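Local coordinates for protein carbohydrate esterase family 2 (CE2) (Chaetomium olivicolor, PDB 4XVH) that probably removes acetyl groups from xylan or related plant polysaccharides, joining an SGNH-type esterase domain to a jelly-roll beta-sandwich domain, at residues V78-I90 with C131-T143. Sequence-based numbering, arbitrary orientation.
With PEU (2,5,8,11,14,17,20,23,26,29,32,35,38,41,44,47,50,53,56,59,62,65,68,71,74,77,80-heptacosaoxadooctacontan-82-ol), chain C.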
ATOM      1  N   VAL A  78       3.505  15.819  -8.462  1.00 20.34           N
ATOM      2  CA  VAL A  78       3.273  14.740  -7.489  1.00 20.20           C
ATOM      3  C   VAL A  78       4.079  13.520  -7.902  1.00 21.79           C
ATOM      4  O   VAL A  78       3.941  13.020  -9.027  1.00 23.43           O
ATOM      5  CB  VAL A  78       1.782  14.373  -7.380  1.00 19.03           C
ATOM      6  CG1 VAL A  78       1.564  13.159  -6.434  1.00 20.06           C
ATOM      7  CG2 VAL A  78       0.992  15.572  -6.884  1.00 19.00           C
ATOM      8  N   LEU A  79       4.967  13.090  -7.016  1.00 20.45           N
ATOM      9  CA  LEU A  79       5.755  11.874  -7.196  1.00 20.97           C
ATOM     10  C   LEU A  79       5.290  10.792  -6.247  1.00 19.56           C
ATOM     11  O   LEU A  79       5.242  11.029  -5.026  1.00 18.48           O
ATOM     12  CB  LEU A  79       7.244  12.159  -6.917  1.00 23.91           C
ATOM     13  CG  LEU A  79       8.213  10.971  -6.992  1.00 25.40           C
ATOM     14  CD1 LEU A  79       8.460  10.651  -8.450  1.00 26.32           C
ATOM     15  CD2 LEU A  79       9.555  11.274  -6.297  1.00 27.12           C
ATOM     16  N   ARG A  80       5.010   9.602  -6.769  1.00 19.26           N
ATOM     17  CA  ARG A  80       4.664   8.492  -5.903  1.00 20.02           C
ATOM     18  C   ARG A  80       5.339   7.177  -6.274  1.00 20.95           C
ATOM     19  O   ARG A  80       5.399   6.831  -7.459  1.00 18.98           O
ATOM     20  CB  ARG A  80       3.170   8.304  -5.901  1.00 20.17           C
ATOM     21  CG  ARG A  80       2.487   9.260  -4.928  1.00 20.63           C
ATOM     22  CD  ARG A  80       1.073   8.934  -4.913  1.00 20.15           C
ATOM     23  NE  ARG A  80       0.216   9.840  -4.143  1.00 20.54           N
ATOM     24  CZ  ARG A  80       0.055   9.813  -2.822  1.00 20.92           C
ATOM     25  NH1 ARG A  80       0.786   9.006  -2.069  1.00 21.45           N
ATOM     26  NH2 ARG A  80      -0.818  10.629  -2.253  1.00 21.47           N
ATOM     27  N   ARG A  81       5.872   6.475  -5.295  1.00 17.36           N
ATOM     28  CA  ARG A  81       6.477   5.190  -5.491  1.00 18.83           C
ATOM     29  C   ARG A  81       5.440   4.176  -5.930  1.00 18.11           C
ATOM     30  O   ARG A  81       4.468   4.000  -5.298  1.00 18.13           O
ATOM     31  CB  ARG A  81       7.061   4.670  -4.195  1.00 20.67           C
ATOM     32  CG  ARG A  81       8.546   4.553  -4.123  1.00 22.75           C
ATOM     33  CD  ARG A  81       8.973   4.284  -2.710  1.00 22.72           C
ATOM     34  NE  ARG A  81       9.284   2.932  -2.320  1.00 22.50           N
ATOM     35  CZ  ARG A  81      10.211   2.177  -2.859  1.00 22.74           C
ATOM     36  NH1 ARG A  81      10.833   2.568  -3.922  1.00 22.72           N
ATOM     37  NH2 ARG A  81      10.452   1.006  -2.374  1.00 22.92           N
ATOM     38  N   ARG A  82       5.750   3.450  -6.967  1.00 16.33           N
ATOM     39  CA  ARG A  82       4.895   2.363  -7.436  1.00 15.57           C
ATOM     40  C   ARG A  82       5.215   1.044  -6.714  1.00 17.46           C
ATOM     41  O   ARG A  82       4.360   0.152  -6.625  1.00 15.83           O
ATOM     42  CB  ARG A  82       5.109   2.139  -8.948  1.00 16.14           C
ATOM     43  CG  ARG A  82       4.683   3.294  -9.838  1.00 16.26           C
ATOM     44  CD  ARG A  82       5.397   3.244 -11.168  1.00 17.60           C
ATOM     45  NE  ARG A  82       5.150   2.021 -11.933  1.00 17.06           N
ATOM     46  CZ  ARG A  82       4.086   1.823 -12.728  1.00 19.41           C
ATOM     47  NH1 ARG A  82       3.155   2.763 -12.883  1.00 17.15           N
ATOM     48  NH2 ARG A  82       3.965   0.678 -13.411  1.00 20.08           N
ATOM     49  N   SER A  83       6.472   0.913  -6.269  1.00 16.98           N
ATOM     50  CA  SER A  83       7.036  -0.370  -5.870  1.00 16.95           C
ATOM     51  C   SER A  83       7.328  -0.457  -4.379  1.00 17.24           C
ATOM     52  O   SER A  83       6.987   0.457  -3.614  1.00 18.13           O
ATOM     53  CB  SER A  83       8.331  -0.650  -6.665  1.00 16.98           C
ATOM     54  OG  SER A  83       9.265   0.407  -6.493  1.00 16.76           O
ATOM     55  N   GLU A  84       7.995  -1.531  -3.958  1.00 16.41           N
ATOM     56  CA  GLU A  84       8.027  -1.862  -2.527  1.00 17.77           C
ATOM     57  C   GLU A  84       9.452  -2.046  -1.984  1.00 19.38           C
ATOM     58  O   GLU A  84      10.399  -2.223  -2.750  1.00 19.25           O
ATOM     59  CB  GLU A  84       7.203  -3.139  -2.283  1.00 17.48           C
ATOM     60  CG  GLU A  84       7.894  -4.392  -2.880  1.00 16.85           C
ATOM     61  CD  GLU A  84       7.095  -5.660  -2.623  1.00 16.94           C
ATOM     62  OE1 GLU A  84       6.967  -6.050  -1.428  1.00 16.81           O
ATOM     63  OE2 GLU A  84       6.580  -6.237  -3.614  1.00 16.09           O
ATOM     64  N   PRO A  85       9.603  -2.014  -0.658  1.00 20.61           N
ATOM     65  CA  PRO A  85      10.947  -2.067  -0.077  1.00 22.66           C
ATOM     66  C   PRO A  85      11.743  -3.309  -0.452  1.00 23.98           C
ATOM     67  O   PRO A  85      12.971  -3.230  -0.536  1.00 24.19           O
ATOM     68  CB  PRO A  85      10.690  -2.047   1.440  1.00 23.72           C
ATOM     69  CG  PRO A  85       9.247  -1.817   1.630  1.00 21.88           C
ATOM     70  CD  PRO A  85       8.570  -1.649   0.326  1.00 19.39           C
ATOM     71  N   ALA A  86      11.059  -4.419  -0.702  1.00 22.97           N
ATOM     72  CA  ALA A  86      11.759  -5.670  -0.960  1.00 24.85           C
ATOM     73  C   ALA A  86      12.651  -5.559  -2.192  1.00 25.75           C
ATOM     74  O   ALA A  86      13.642  -6.265  -2.282  1.00 28.12           O
ATOM     75  CB  ALA A  86      10.772  -6.833  -1.146  1.00 23.51           C
ATOM     76  N   TYR A  87      12.290  -4.684  -3.134  1.00 22.71           N
ATOM     77  CA  TYR A  87      13.055  -4.550  -4.376  1.00 23.86           C
ATOM     78  C   TYR A  87      14.104  -3.441  -4.283  1.00 23.26           C
ATOM     79  O   TYR A  87      15.117  -3.484  -4.975  1.00 22.81           O
ATOM     80  CB  TYR A  87      12.125  -4.288  -5.569  1.00 23.92           C
ATOM     81  CG  TYR A  87      11.387  -5.527  -6.042  1.00 26.36           C
ATOM     82  CD1 TYR A  87      11.982  -6.430  -6.924  1.00 28.17           C
ATOM     83  CD2 TYR A  87      10.101  -5.816  -5.574  1.00 27.00           C
ATOM     84  CE1 TYR A  87      11.310  -7.573  -7.338  1.00 28.67           C
ATOM     85  CE2 TYR A  87       9.419  -6.964  -5.995  1.00 27.28           C
ATOM     86  CZ  TYR A  87      10.029  -7.834  -6.874  1.00 28.23           C
ATOM     87  OH  TYR A  87       9.336  -8.970  -7.269  1.00 28.55           O
ATOM     88  N   GLY A  88      13.843  -2.440  -3.441  1.00 23.66           N
ATOM     89  CA  GLY A  88      14.819  -1.379  -3.185  1.00 24.87           C
ATOM     90  C   GLY A  88      14.151  -0.160  -2.586  1.00 23.79           C
ATOM     91  O   GLY A  88      12.976  -0.209  -2.239  1.00 23.61           O
ATOM     92  N   SER A  89      14.878   0.937  -2.473  1.00 24.75           N
ATOM     93  CA  SER A  89      14.266   2.188  -2.042  1.00 24.45           C
ATOM     94  C   SER A  89      14.977   3.397  -2.667  1.00 26.26           C
ATOM     95  O   SER A  89      16.030   3.250  -3.271  1.00 26.67           O
ATOM     96  CB  SER A  89      14.267   2.287  -0.516  1.00 23.78           C
ATOM     97  OG  SER A  89      15.585   2.291  -0.021  1.00 25.71           O
ATOM     98  N   ILE A  90      14.378   4.581  -2.536  1.00 25.39           N
ATOM     99  CA  ILE A  90      14.991   5.813  -3.025  1.00 26.39           C
ATOM    100  C   ILE A  90      15.226   6.765  -1.854  1.00 26.38           C
ATOM    101  O   ILE A  90      14.315   7.009  -1.061  1.00 26.77           O
ATOM    102  CB  ILE A  90      14.117   6.520  -4.097  1.00 19.99           C
ATOM    103  CG1 ILE A  90      13.925   5.591  -5.306  1.00 19.83           C
ATOM    104  CG2 ILE A  90      14.786   7.834  -4.512  1.00 20.96           C
ATOM    105  CD1 ILE A  90      12.693   5.916  -6.176  1.00 19.64           C
ATOM    106  N   CYS A 131       4.297 -13.553 -16.308  1.00 23.89           N
ATOM    107  CA  CYS A 131       5.386 -12.583 -16.286  1.00 26.75           C
ATOM    108  C   CYS A 131       6.137 -12.647 -14.964  1.00 24.86           C
ATOM    109  O   CYS A 131       5.577 -13.058 -13.938  1.00 22.65           O
ATOM    110  CB  CYS A 131       4.863 -11.157 -16.531  1.00 26.02           C
ATOM    111  SG  CYS A 131       3.442 -10.681 -15.447  1.00 26.42           S
ATOM    112  N   THR A 132       7.414 -12.263 -14.997  1.00 24.17           N
ATOM    113  CA  THR A 132       8.184 -12.097 -13.764  1.00 24.21           C
ATOM    114  C   THR A 132       7.972 -10.704 -13.182  1.00 22.10           C
ATOM    115  O   THR A 132       8.119  -9.695 -13.874  1.00 20.85           O
ATOM    116  CB  THR A 132       9.685 -12.350 -14.018  1.00 26.46           C
ATOM    117  OG1 THR A 132       9.850 -13.728 -14.375  1.00 27.14           O
ATOM    118  CG2 THR A 132      10.492 -12.059 -12.779  1.00 25.62           C
ATOM    119  N   ASN A 133       7.581 -10.653 -11.917  1.00 19.66           N
ATOM    120  CA  ASN A 133       7.360  -9.369 -11.260  1.00 20.91           C
ATOM    121  C   ASN A 133       8.648  -8.575 -11.230  1.00 21.13           C
ATOM    122  O   ASN A 133       9.731  -9.151 -11.085  1.00 19.77           O
ATOM    123  CB  ASN A 133       6.855  -9.550  -9.834  1.00 21.07           C
ATOM    124  CG  ASN A 133       6.399  -8.234  -9.214  1.00 21.62           C
ATOM    125  OD1 ASN A 133       5.595  -7.493  -9.809  1.00 20.60           O
ATOM    126  ND2 ASN A 133       6.899  -7.936  -8.021  1.00 20.79           N
ATOM    127  N   THR A 134       8.531  -7.264 -11.379  1.00 18.72           N
ATOM    128  CA  THR A 134       9.677  -6.362 -11.271  1.00 19.62           C
ATOM    129  C   THR A 134       9.178  -5.126 -10.545  1.00 18.84           C
ATOM    130  O   THR A 134       7.963  -4.919 -10.475  1.00 17.24           O
ATOM    131  CB  THR A 134      10.218  -5.922 -12.622  1.00 20.23           C
ATOM    132  OG1 THR A 134       9.195  -5.163 -13.293  1.00 20.13           O
ATOM    133  CG2 THR A 134      10.635  -7.126 -13.505  1.00 25.03           C
ATOM    134  N   ALA A 135      10.082  -4.295 -10.032  1.00 20.63           N
ATOM    135  CA  ALA A 135       9.656  -3.011  -9.473  1.00 20.77           C
ATOM    136  C   ALA A 135       8.869  -2.240 -10.540  1.00 20.74           C
ATOM    137  O   ALA A 135       7.859  -1.607 -10.235  1.00 21.16           O
ATOM    138  CB  ALA A 135      10.871  -2.167  -8.998  1.00 19.20           C
ATOM    139  N   ALA A 136       9.336  -2.303 -11.794  1.00 18.90           N
ATOM    140  CA  ALA A 136       8.691  -1.536 -12.872  1.00 19.23           C
ATOM    141  C   ALA A 136       7.227  -1.971 -13.091  1.00 19.67           C
ATOM    142  O   ALA A 136       6.390  -1.148 -13.435  1.00 16.79           O
ATOM    143  CB  ALA A 136       9.481  -1.670 -14.174  1.00 21.61           C
ATOM    144  N   LEU A 137       6.919  -3.247 -12.856  1.00 16.85           N
ATOM    145  CA  LEU A 137       5.555  -3.757 -13.101  1.00 17.34           C
ATOM    146  C   LEU A 137       4.621  -3.549 -11.911  1.00 17.80           C
ATOM    147  O   LEU A 137       3.395  -3.646 -12.037  1.00 16.86           O
ATOM    148  CB  LEU A 137       5.592  -5.234 -13.474  1.00 18.20           C
ATOM    149  CG  LEU A 137       6.183  -5.487 -14.883  1.00 20.53           C
ATOM    150  CD1 LEU A 137       6.187  -6.969 -15.237  1.00 22.26           C
ATOM    151  CD2 LEU A 137       5.412  -4.709 -15.971  1.00 22.02           C
ATOM    152  N   GLU A 138       5.198  -3.299 -10.738  1.00 17.04           N
ATOM    153  CA  GLU A 138       4.381  -2.988  -9.581  1.00 15.79           C
ATOM    154  C   GLU A 138       3.719  -1.634  -9.799  1.00 17.05           C
ATOM    155  O   GLU A 138       4.311  -0.749 -10.421  1.00 18.34           O
ATOM    156  CB  GLU A 138       5.236  -3.005  -8.303  1.00 16.04           C
ATOM    157  CG  GLU A 138       5.835  -4.372  -8.075  1.00 16.92           C
ATOM    158  CD  GLU A 138       6.330  -4.547  -6.664  1.00 18.83           C
ATOM    159  OE1 GLU A 138       6.847  -3.541  -6.122  1.00 18.09           O
ATOM    160  OE2 GLU A 138       6.185  -5.679  -6.105  1.00 18.34           O
ATOM    161  N   ASP A 139       2.515  -1.443  -9.270  1.00 15.08           N
ATOM    162  CA  ASP A 139       1.819  -0.194  -9.558  1.00 16.51           C
ATOM    163  C   ASP A 139       0.918   0.195  -8.387  1.00 15.96           C
ATOM    164  O   ASP A 139      -0.303   0.117  -8.488  1.00 15.59           O
ATOM    165  CB  ASP A 139       0.996  -0.329 -10.856  1.00 15.59           C
ATOM    166  CG  ASP A 139       0.577   1.014 -11.449  1.00 16.34           C
ATOM    167  OD1 ASP A 139       0.568   2.023 -10.710  1.00 15.29           O
ATOM    168  OD2 ASP A 139       0.248   1.066 -12.676  1.00 18.39           O
ATOM    169  N   ASN A 140       1.530   0.601  -7.273  1.00 15.23           N
ATOM    170  CA  ASN A 140       0.754   0.921  -6.089  1.00 13.36           C
ATOM    171  C   ASN A 140      -0.330   1.965  -6.381  1.00 13.15           C
ATOM    172  O   ASN A 140      -1.399   1.861  -5.811  1.00 14.03           O
ATOM    173  CB  ASN A 140       1.666   1.408  -4.936  1.00 13.11           C
ATOM    174  CG  ASN A 140       0.891   1.605  -3.624  1.00 13.67           C
ATOM    175  OD1 ASN A 140       0.728   2.741  -3.142  1.00 14.24           O
ATOM    176  ND2 ASN A 140       0.384   0.490  -3.051  1.00 12.11           N
ATOM    177  N   PRO A 141      -0.057   2.978  -7.248  1.00 13.55           N
ATOM    178  CA  PRO A 141      -1.112   3.992  -7.467  1.00 13.26           C
ATOM    179  C   PRO A 141      -2.388   3.439  -8.126  1.00 14.45           C
ATOM    180  O   PRO A 141      -3.413   4.167  -8.176  1.00 14.03           O
ATOM    181  CB  PRO A 141      -0.443   5.016  -8.390  1.00 12.99           C
ATOM    182  CG  PRO A 141       1.046   4.938  -8.055  1.00 14.26           C
ATOM    183  CD  PRO A 141       1.268   3.443  -7.746  1.00 13.37           C
ATOM    184  N   LYS A 142      -2.337   2.208  -8.641  1.00 13.20           N
ATOM    185  CA  LYS A 142      -3.534   1.622  -9.256  1.00 13.64           C
ATOM    186  C   LYS A 142      -4.191   0.559  -8.385  1.00 12.67           C
ATOM    187  O   LYS A 142      -5.100  -0.142  -8.841  1.00 13.06           O
ATOM    188  CB  LYS A 142      -3.208   1.001 -10.616  1.00 15.60           C
ATOM    189  CG  LYS A 142      -2.926   2.073 -11.697  1.00 16.89           C
ATOM    190  CD  LYS A 142      -3.001   1.454 -13.121  1.00 20.05           C
ATOM    191  CE  LYS A 142      -2.900   2.536 -14.194  1.00 21.95           C
ATOM    192  NZ  LYS A 142      -3.030   1.941 -15.592  1.00 24.38           N
ATOM    193  N   THR A 143      -3.730   0.414  -7.143  1.00 13.77           N
ATOM    194  CA  THR A 143      -4.278  -0.640  -6.272  1.00 13.03           C
ATOM    195  C   THR A 143      -5.659  -0.264  -5.732  1.00 13.29           C
ATOM    196  O   THR A 143      -5.998   0.909  -5.663  1.00 13.71           O
ATOM    197  CB  THR A 143      -3.364  -0.941  -5.075  1.00 13.42           C
ATOM    198  OG1 THR A 143      -3.070   0.283  -4.367  1.00 13.45           O
ATOM    199  CG2 THR A 143      -2.042  -1.623  -5.568  1.00 13.85           C
TER
HETATM  200  CAA PEU C 402      17.694  -5.104  -2.183  1.00 70.99           C
HETATM  201  OAB PEU C 402      17.408  -6.443  -2.621  1.00 71.77           O
HETATM  202  CAC PEU C 402      18.045  -7.475  -1.772  1.00 72.61           C
HETATM  203  CAD PEU C 402      17.864  -9.007  -2.088  1.00 77.05           C
HETATM  204  OAE PEU C 402      18.364  -9.392  -3.391  1.00 77.29           O
HETATM  205  CAF PEU C 402      17.656  -8.767  -4.509  1.00 77.68           C
HETATM  206  CAG PEU C 402      16.232  -9.193  -4.903  1.00 77.76           C
HETATM  207  OAH PEU C 402      15.204  -9.156  -3.902  1.00 78.01           O
HETATM  208  CAI PEU C 402      13.898  -9.415  -4.490  1.00 77.94           C
HETATM  209  CAJ PEU C 402      12.809  -9.663  -3.439  1.00 78.01           C
HETATM  210  OAK PEU C 402      11.517  -9.864  -4.072  1.00 78.05           O
HETATM  211  CAL PEU C 402      10.629 -10.523  -3.146  1.00 78.01           C
HETATM  212  CAM PEU C 402       9.240 -10.803  -3.707  1.00 77.83           C
HETATM  213  OAN PEU C 402       8.652 -11.661  -2.708  1.00 77.54           O
HETATM  214  CAO PEU C 402       7.348 -12.175  -3.059  1.00 76.89           C
HETATM  215  CAP PEU C 402       7.339 -13.373  -2.131  1.00 76.24           C
HETATM  216  OAQ PEU C 402       6.297 -14.367  -1.976  1.00 75.85           O
HETATM  217  CAR PEU C 402       5.817 -15.069  -3.166  1.00 75.04           C
HETATM  218  CAS PEU C 402       4.836 -14.392  -4.156  1.00 73.49           C
HETATM  219  OAT PEU C 402       3.517 -14.056  -3.567  1.00 71.07           O
HETATM  220  CAU PEU C 402       3.521 -13.094  -2.469  1.00 68.13           C
HETATM  221  CAV PEU C 402       2.100 -12.844  -1.920  1.00 65.81           C
HETATM  222  OAW PEU C 402       1.980 -11.876  -0.847  1.00 64.62           O
HETATM  223  O   HOH W   1      10.577 -10.694  -8.767  1.00 35.15           O
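Arg82 lays its guanidinium against the turn 135-139, where one edge and one face find different partners. At the edge, NH2 gives Ala136 O a nearly straight bond of 3.0 Å (166°), with the acceptor in the guanidinium plane; the Asp139 side chain lies over a face, offset toward its rim, the carboxylate inclined to the guanidinium and its OD2 3.4 Å from NH1 in a long salt bridge. A bend at chi3 (60°) turns the group into this position, and Asp126 and Asp45 add further salt bridges, so three aspartates pair with this buried guanidinium. The backbone of Arg82 is held too, Asn140 N donating to Arg82 O, while Pro141 CD packs against Arg82 CA and CG.

The example illustrates how two domains can share a polar interface: 78-90 carries the connection between strand 73-81 of one sheet and strand 88-97 of the other in the jelly-roll beta-sandwich, and 131-143 is a loop of the SGNH-hydrolase domain preceding helix 144-151.

Glu138 reaches the 82-87 connection with a chain extended beyond CG. Its OE2 lies 2.6 Å from Glu84 OE2, the carboxylates nearly coplanar, a separation that suggests one of the two acids holds a proton; Glu84 OE2 is also hydrogen-bonded to Ser162 OG in the ligand pocket. Asn133 ND2 bridges Glu138 OE2 (3.0 Å) and Tyr87 OH (2.8 Å), its amide steeply inclined to the ring. Tyr87 has Ala135 N over one face and the bound polyether oxygen OAK over the opposite one, and a water joins its hydroxyl to Asn133 O.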